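Local structure of UDP-L-Rhamnose Synthase (7JID) at residues Asp85-Pro90 with Asp147-Phe152. The protein is a mimivirus UDP-L-rhamnose synthase, an oxidoreductase that binds NADP and a UDP-linked sugar beside a Rossmann-type parallel sheet. Sequence-based numbering, arbitrary orientation.
Sequences DNLYGP and DRLMHF. With NAP (NADP nicotinamide-adenine-dinucleotide phosphate), chain D.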
# COMPACT_ATOMS: atom_id res chain seq x y z
N ASP A 85 -5.86 3.17 -6.28
CA ASP A 85 -6.93 2.40 -6.93
C ASP A 85 -6.78 0.92 -6.62
O ASP A 85 -7.79 0.22 -6.67
CB ASP A 85 -6.99 2.71 -8.43
CG ASP A 85 -7.33 4.16 -8.74
OD1 ASP A 85 -7.98 4.84 -7.91
OD2 ASP A 85 -6.96 4.62 -9.87
N ASN A 86 -5.53 0.43 -6.47
CA ASN A 86 -5.24 -1.01 -6.43
C ASN A 86 -5.04 -1.49 -4.99
O ASN A 86 -4.96 -2.72 -4.83
CB ASN A 86 -4.01 -1.36 -7.27
CG ASN A 86 -4.26 -1.14 -8.73
OD1 ASN A 86 -5.36 -1.38 -9.21
ND2 ASN A 86 -3.19 -0.82 -9.48
N LEU A 87 -4.96 -0.58 -4.01
CA LEU A 87 -4.86 -0.99 -2.59
C LEU A 87 -5.79 -0.13 -1.74
O LEU A 87 -6.65 -0.69 -1.02
CB LEU A 87 -3.40 -0.88 -2.14
CG LEU A 87 -3.09 -1.46 -0.76
CD1 LEU A 87 -1.65 -1.92 -0.73
CD2 LEU A 87 -3.36 -0.43 0.33
N TYR A 88 -5.54 1.19 -1.66
CA TYR A 88 -6.29 2.03 -0.71
C TYR A 88 -7.81 1.93 -0.92
O TYR A 88 -8.54 1.71 0.11
CB TYR A 88 -5.79 3.47 -0.72
CG TYR A 88 -6.43 4.31 0.36
CD1 TYR A 88 -6.12 4.10 1.70
CD2 TYR A 88 -7.44 5.20 0.07
CE1 TYR A 88 -6.74 4.83 2.71
CE2 TYR A 88 -8.06 5.94 1.07
CZ TYR A 88 -7.73 5.73 2.40
OH TYR A 88 -8.40 6.40 3.39
N GLY A 89 -8.33 2.18 -2.12
CA GLY A 89 -9.78 2.12 -2.40
C GLY A 89 -10.36 0.78 -1.94
O GLY A 89 -11.34 0.75 -1.19
N PRO A 90 -9.80 -0.37 -2.38
CA PRO A 90 -10.30 -1.66 -1.92
C PRO A 90 -10.29 -1.81 -0.38
O PRO A 90 -11.23 -2.37 0.14
CB PRO A 90 -9.32 -2.64 -2.61
CG PRO A 90 -8.99 -1.94 -3.91
CD PRO A 90 -8.79 -0.49 -3.47
N ASP A 147 -3.81 -8.28 -1.58
CA ASP A 147 -4.30 -9.65 -1.40
C ASP A 147 -4.02 -10.08 0.05
O ASP A 147 -4.90 -10.65 0.67
CB ASP A 147 -3.62 -10.60 -2.37
CG ASP A 147 -4.14 -12.02 -2.21
OD1 ASP A 147 -5.09 -12.35 -2.93
OD2 ASP A 147 -3.49 -12.80 -1.49
N ARG A 148 -2.83 -9.80 0.55
CA ARG A 148 -2.49 -10.15 1.94
C ARG A 148 -3.44 -9.39 2.86
O ARG A 148 -3.94 -9.99 3.83
CB ARG A 148 -1.04 -9.79 2.19
CG ARG A 148 -0.08 -10.61 1.34
CD ARG A 148 1.35 -10.29 1.63
NE ARG A 148 1.74 -10.86 2.91
CZ ARG A 148 2.97 -10.75 3.39
NH1 ARG A 148 3.89 -10.10 2.71
NH2 ARG A 148 3.27 -11.30 4.56
N LEU A 149 -3.65 -8.10 2.62
CA LEU A 149 -4.47 -7.27 3.54
C LEU A 149 -5.89 -7.81 3.57
O LEU A 149 -6.55 -7.79 4.65
CB LEU A 149 -4.42 -5.80 3.13
CG LEU A 149 -3.08 -5.13 3.43
CD1 LEU A 149 -2.93 -3.84 2.64
CD2 LEU A 149 -2.97 -4.86 4.92
N MET A 150 -6.35 -8.39 2.47
CA MET A 150 -7.75 -8.92 2.42
C MET A 150 -7.90 -10.13 3.34
O MET A 150 -9.04 -10.38 3.78
CB MET A 150 -8.19 -9.26 1.00
CG MET A 150 -8.40 -8.04 0.15
SD MET A 150 -9.75 -6.96 0.76
CE MET A 150 -9.61 -5.61 -0.42
N HIS A 151 -6.82 -10.81 3.68
CA HIS A 151 -6.86 -11.99 4.57
C HIS A 151 -7.22 -11.53 5.99
O HIS A 151 -7.69 -12.38 6.77
CB HIS A 151 -5.54 -12.76 4.50
CG HIS A 151 -5.41 -13.61 3.28
ND1 HIS A 151 -5.13 -13.08 2.00
CD2 HIS A 151 -5.44 -14.96 3.12
CE1 HIS A 151 -5.07 -14.08 1.12
NE2 HIS A 151 -5.16 -15.24 1.82
N PHE A 152 -7.01 -10.26 6.34
CA PHE A 152 -7.47 -9.70 7.63
C PHE A 152 -9.00 -9.51 7.66
O PHE A 152 -9.53 -9.20 8.76
CB PHE A 152 -6.78 -8.37 7.93
CG PHE A 152 -5.34 -8.54 8.29
CD1 PHE A 152 -4.98 -9.03 9.52
CD2 PHE A 152 -4.35 -8.19 7.40
CE1 PHE A 152 -3.64 -9.19 9.85
CE2 PHE A 152 -3.01 -8.34 7.74
CZ PHE A 152 -2.66 -8.88 8.95
PA NAP D . -11.49 -1.39 -16.25
O1A NAP D . -12.34 -1.56 -17.48
O2A NAP D . -10.38 -0.39 -16.27
O5B NAP D . -12.56 -1.08 -15.12
C5B NAP D . -12.14 -0.53 -13.87
C4B NAP D . -13.16 0.42 -13.25
O4B NAP D . -12.77 0.80 -11.93
C3B NAP D . -13.25 1.67 -14.11
O3B NAP D . -14.68 1.83 -14.31
C2B NAP D . -12.67 2.74 -13.19
O2B NAP D . -13.42 3.91 -13.33
C1B NAP D . -12.90 2.20 -11.78
N9A NAP D . -12.07 2.70 -10.71
C8A NAP D . -10.75 2.65 -10.62
N7A NAP D . -10.33 3.16 -9.46
C5A NAP D . -11.42 3.56 -8.79
C6A NAP D . -11.63 4.20 -7.55
N6A NAP D . -10.60 4.50 -6.81
N1A NAP D . -12.94 4.48 -7.22
C2A NAP D . -13.94 4.13 -8.03
N3A NAP D . -13.84 3.53 -9.23
C4A NAP D . -12.57 3.23 -9.61
O3 NAP D . -10.79 -2.74 -15.70
PN NAP D . -11.45 -4.22 -15.59
O1N NAP D . -10.48 -5.01 -16.45
O2N NAP D . -12.92 -4.28 -15.67
O5D NAP D . -10.99 -4.60 -14.13
C5D NAP D . -11.68 -4.50 -12.89
C4D NAP D . -10.61 -4.56 -11.75
O4D NAP D . -10.91 -5.66 -10.95
C3D NAP D . -9.25 -4.82 -12.37
O3D NAP D . -8.15 -4.67 -11.40
C2D NAP D . -9.65 -6.25 -12.83
O2D NAP D . -8.62 -7.17 -13.22
C1D NAP D . -10.39 -6.80 -11.65
P2B NAP D . -12.74 5.27 -13.78
O1X NAP D . -12.52 5.24 -15.23
O2X NAP D . -13.94 6.18 -13.43
O3X NAP D . -11.47 5.62 -13.01
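Met150 reaches across from helix 138-150 to Pro90 on helix 79-99, and its side chain is the one to follow. CB leaves the backbone without heading for the other helix. CG stands beside the backbone N, anti to the carbonyl carbon (chi1 -70°), the chain bends at chi2 (-64°), and from there CE continues extended beyond SD (chi3 176°) to reach Pro90. CB, CG and SD stay back, and CE alone makes the contact: the methyl lies 3.7 Å from Pro90 CB and meets the backbone carbonyl of the same residue too, with CE 3.7 Å from Pro90 O. Tyr106 of strand 103-109 touches both Met150 and Pro90, so the pair sits against the central sheet.

Leu87 and Leu149 cross at about a right angle. One methyl of Leu149 sits against the branched end of Leu87: Leu149 CD1 is 4.1 Å from Leu87 CD1 and equally 4.1 Å from Leu87 CD2. Tyr88 of the second subunit packs on Leu149.

The polar groups look elsewhere. His151 ND1 donates to Asp147 O one turn back (2.8 Å); the acceptor lies in the imidazole plane, while the donor stands above the carbonyl plane. Asp85 OD1 accepts the adenine amino group, NAP N6A, at 2.9 Å, and OD2 forms a salt bridge with Arg61, which is also hydrogen-bonded to the cofactor. With 136 Å² buried and the methyls of Leu149 and Met150 meeting leucine methyls, a proline ring carbon and a carbonyl O, the two neighbouring Rossmann helices meet through non-directional, largely apolar packing, whereas the helix bearing Asp85 recognises adenine through a directed hydrogen bond.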